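PDB 4ILV: intradiol ring-cleavage dioxygenase from Streptomyces sp. SirexAA-E, which probably uses a non-haem iron(III) centre to cleave the rings of catechol-type aromatic compounds between their two hydroxyl-bearing carbons. Local coordinates for residues F86-T91 with F100-H105. Residues are numbered along the deposited sequence; the frame is centred on the assembly and turned at random.
Sequences FWQADT and FAFRGH
Phe-102 lies against both Gln-88 and Asp-90. Asp-90 CA sits 4.2 Å from the ring centroid, 22° off its normal, a CH-pi contact over one face, while Asp-90 CB touches CE2 at the rim. Gln-88 CG lies between its backbone N and carbonyl carbon (chi1 68°), and the chain runs on extended, crossing the same ring obliquely with NE2 3.7 Å from Phe-102 CD1. Trp-87 CD1 meets Arg-103 NH2 at 3.5 Å, indole and guanidinium planes 23° apart. Antiparallel pairing of Phe-86 with Gly-104 (hydrogen-bonded; N to O 3.0 Å, O to N 3.1 Å) and Trp-87 with Arg-103 (non-hydrogen-bonded) brings these side chains together; a weak bond from Gln-88 N to Phe-102 O follows. In the intradiol dioxygenase beta-sandwich, strand 103-107, reached through a type II turn from Phe-100 to Arg-103, is outermost in its four-stranded antiparallel sheet and pairs with 83-87. Gln-88 NE2 donates to Ala-89 O (3.0 Å) and Ile-119 O, and OE1 is hydrogen-bonded to Thr-118 OG1, fixing the amide's rotation. An alanine at Gln-88 would probably deprive the Ala-89 and Ile-119 carbonyls and Thr-118 hydroxyl of this partner and open a gap beside Phe-102. Farther out, Tyr-44 O and Asp-96 O hold the Arg-103 guanidinium; Trp-87 stacks on iron ligand His-132, the Trp-87 side chain about 6 Å from the iron(III) ion.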
ATOM      1  N   PHE A  86      -0.531   0.959   6.164  1.00 21.12           N
ATOM      2  CA  PHE A  86       0.264   1.496   5.060  1.00 19.96           C
ATOM      3  C   PHE A  86       1.328   2.476   5.557  1.00 24.38           C
ATOM      4  O   PHE A  86       1.099   3.224   6.506  1.00 26.00           O
ATOM      5  CB  PHE A  86      -0.641   2.240   4.075  1.00 18.61           C
ATOM      6  CG  PHE A  86      -1.579   1.354   3.280  1.00 20.79           C
ATOM      7  CD1 PHE A  86      -1.143   0.746   2.117  1.00 20.00           C
ATOM      8  CD2 PHE A  86      -2.897   1.184   3.664  1.00 22.41           C
ATOM      9  CE1 PHE A  86      -1.998  -0.028   1.357  1.00 19.16           C
ATOM     10  CE2 PHE A  86      -3.769   0.407   2.911  1.00 29.84           C
ATOM     11  CZ  PHE A  86      -3.321  -0.201   1.761  1.00 24.18           C
ATOM     12  N   TRP A  87       2.497   2.466   4.929  1.00 27.37           N
ATOM     13  CA  TRP A  87       3.443   3.566   5.105  1.00 26.01           C
ATOM     14  C   TRP A  87       4.239   3.784   3.810  1.00 28.04           C
ATOM     15  O   TRP A  87       4.311   2.883   2.968  1.00 23.20           O
ATOM     16  CB  TRP A  87       4.340   3.366   6.342  1.00 22.67           C
ATOM     17  CG  TRP A  87       5.377   2.294   6.220  1.00 21.26           C
ATOM     18  CD1 TRP A  87       6.723   2.474   6.020  1.00 23.92           C
ATOM     19  CD2 TRP A  87       5.171   0.879   6.313  1.00 17.16           C
ATOM     20  NE1 TRP A  87       7.358   1.260   5.969  1.00 24.21           N
ATOM     21  CE2 TRP A  87       6.433   0.264   6.149  1.00 23.22           C
ATOM     22  CE3 TRP A  87       4.043   0.072   6.495  1.00 26.92           C
ATOM     23  CZ2 TRP A  87       6.598  -1.122   6.165  1.00 22.84           C
ATOM     24  CZ3 TRP A  87       4.209  -1.310   6.511  1.00 26.12           C
ATOM     25  CH2 TRP A  87       5.478  -1.890   6.348  1.00 22.39           C
ATOM     26  N   GLN A  88       4.811   4.976   3.643  1.00 25.54           N
ATOM     27  CA  GLN A  88       5.423   5.350   2.367  1.00 22.33           C
ATOM     28  C   GLN A  88       6.212   6.634   2.494  1.00 21.76           C
ATOM     29  O   GLN A  88       6.052   7.372   3.465  1.00 20.79           O
ATOM     30  CB  GLN A  88       4.348   5.600   1.310  1.00 15.27           C
ATOM     31  CG  GLN A  88       3.508   6.860   1.613  1.00 19.39           C
ATOM     32  CD  GLN A  88       2.599   7.265   0.476  1.00 21.92           C
ATOM     33  OE1 GLN A  88       1.495   6.737   0.326  1.00 23.23           O
ATOM     34  NE2 GLN A  88       3.053   8.212  -0.335  1.00 20.85           N
ATOM     35  N   ALA A  89       7.030   6.920   1.487  1.00 23.32           N
ATOM     36  CA  ALA A  89       7.750   8.192   1.448  1.00 22.52           C
ATOM     37  C   ALA A  89       6.830   9.305   0.975  1.00 24.50           C
ATOM     38  O   ALA A  89       5.817   9.041   0.315  1.00 24.72           O
ATOM     39  CB  ALA A  89       8.960   8.085   0.527  1.00 26.81           C
ATOM     40  N   ASP A  90       7.187  10.549   1.302  1.00 26.95           N
ATOM     41  CA  ASP A  90       6.451  11.705   0.809  1.00 19.76           C
ATOM     42  C   ASP A  90       6.837  11.979  -0.641  1.00 20.61           C
ATOM     43  O   ASP A  90       7.561  11.184  -1.241  1.00 24.62           O
ATOM     44  CB  ASP A  90       6.636  12.937   1.726  1.00 19.98           C
ATOM     45  CG  ASP A  90       8.071  13.464   1.766  1.00 26.30           C
ATOM     46  OD1 ASP A  90       8.908  13.118   0.895  1.00 21.45           O
ATOM     47  OD2 ASP A  90       8.348  14.262   2.697  1.00 27.80           O
ATOM     48  N   THR A  91       6.344  13.071  -1.216  1.00 20.68           N
ATOM     49  CA  THR A  91       6.600  13.350  -2.634  1.00 20.94           C
ATOM     50  C   THR A  91       8.090  13.525  -2.941  1.00 27.17           C
ATOM     51  O   THR A  91       8.523  13.373  -4.080  1.00 28.41           O
ATOM     52  CB  THR A  91       5.821  14.575  -3.136  1.00 17.21           C
ATOM     53  OG1 THR A  91       5.872  14.605  -4.561  1.00 22.85           O
ATOM     54  CG2 THR A  91       6.418  15.899  -2.575  1.00 19.08           C
ATOM     55  N   PHE A 100       4.376  10.535  12.327  1.00 29.61           N
ATOM     56  CA  PHE A 100       3.664   9.490  11.604  1.00 28.74           C
ATOM     57  C   PHE A 100       3.058   9.997  10.310  1.00 30.71           C
ATOM     58  O   PHE A 100       2.095   9.415   9.793  1.00 28.67           O
ATOM     59  CB  PHE A 100       2.602   8.847  12.507  1.00 30.39           C
ATOM     60  CG  PHE A 100       3.186   7.989  13.601  1.00 37.14           C
ATOM     61  CD1 PHE A 100       3.294   6.618  13.442  1.00 35.86           C
ATOM     62  CD2 PHE A 100       3.638   8.556  14.779  1.00 34.77           C
ATOM     63  CE1 PHE A 100       3.833   5.831  14.438  1.00 31.54           C
ATOM     64  CE2 PHE A 100       4.184   7.777  15.781  1.00 34.06           C
ATOM     65  CZ  PHE A 100       4.279   6.409  15.611  1.00 34.78           C
ATOM     66  N   ALA A 101       3.626  11.069   9.761  1.00 24.64           N
ATOM     67  CA  ALA A 101       3.177  11.505   8.447  1.00 27.71           C
ATOM     68  C   ALA A 101       3.329  10.346   7.450  1.00 24.87           C
ATOM     69  O   ALA A 101       4.324   9.615   7.475  1.00 24.05           O
ATOM     70  CB  ALA A 101       3.948  12.734   7.982  1.00 25.88           C
ATOM     71  N   PHE A 102       2.327  10.173   6.594  1.00 23.93           N
ATOM     72  CA  PHE A 102       2.320   9.104   5.601  1.00 23.47           C
ATOM     73  C   PHE A 102       2.384   7.717   6.192  1.00 25.00           C
ATOM     74  O   PHE A 102       2.918   6.784   5.585  1.00 29.24           O
ATOM     75  CB  PHE A 102       3.394   9.327   4.536  1.00 23.70           C
ATOM     76  CG  PHE A 102       3.063  10.454   3.628  1.00 27.67           C
ATOM     77  CD1 PHE A 102       2.122  10.280   2.623  1.00 29.60           C
ATOM     78  CD2 PHE A 102       3.636  11.701   3.804  1.00 27.21           C
ATOM     79  CE1 PHE A 102       1.783  11.318   1.790  1.00 30.58           C
ATOM     80  CE2 PHE A 102       3.298  12.760   2.970  1.00 25.53           C
ATOM     81  CZ  PHE A 102       2.369  12.568   1.962  1.00 26.32           C
ATOM     82  N   ARG A 103       1.810   7.600   7.384  1.00 23.45           N
ATOM     83  CA  ARG A 103       1.601   6.323   8.044  1.00 24.57           C
ATOM     84  C   ARG A 103       0.145   6.302   8.509  1.00 26.19           C
ATOM     85  O   ARG A 103      -0.341   7.264   9.107  1.00 25.45           O
ATOM     86  CB  ARG A 103       2.548   6.170   9.240  1.00 25.04           C
ATOM     87  CG  ARG A 103       4.012   6.463   8.902  1.00 26.48           C
ATOM     88  CD  ARG A 103       4.928   6.233  10.088  1.00 25.21           C
ATOM     89  NE  ARG A 103       6.323   6.515   9.766  1.00 28.55           N
ATOM     90  CZ  ARG A 103       7.155   5.638   9.207  1.00 34.52           C
ATOM     91  NH1 ARG A 103       8.416   5.985   8.959  1.00 27.26           N
ATOM     92  NH2 ARG A 103       6.727   4.413   8.887  1.00 32.69           N
ATOM     93  N   GLY A 104      -0.564   5.221   8.221  1.00 22.50           N
ATOM     94  CA  GLY A 104      -1.941   5.097   8.666  1.00 22.88           C
ATOM     95  C   GLY A 104      -2.509   3.714   8.380  1.00 27.24           C
ATOM     96  O   GLY A 104      -2.168   3.109   7.371  1.00 27.08           O
ATOM     97  N   HIS A 105      -3.375   3.217   9.261  1.00 25.75           N
ATOM     98  CA  HIS A 105      -3.970   1.896   9.069  1.00 27.97           C
ATOM     99  C   HIS A 105      -5.490   1.945   9.037  1.00 29.89           C
ATOM    100  O   HIS A 105      -6.108   2.934   9.466  1.00 26.31           O
ATOM    101  CB  HIS A 105      -3.505   0.918  10.156  1.00 25.90           C
ATOM    102  CG  HIS A 105      -4.062   1.208  11.519  1.00 27.56           C
ATOM    103  ND1 HIS A 105      -3.363   1.919  12.475  1.00 26.88           N
ATOM    104  CD2 HIS A 105      -5.238   0.863  12.092  1.00 29.25           C
ATOM    105  CE1 HIS A 105      -4.097   2.013  13.572  1.00 29.61           C
ATOM    106  NE2 HIS A 105      -5.239   1.380  13.363  1.00 29.79           N
TER
HETATM  107  O   HOH W   1       6.447   8.573   6.163  1.00 23.22           O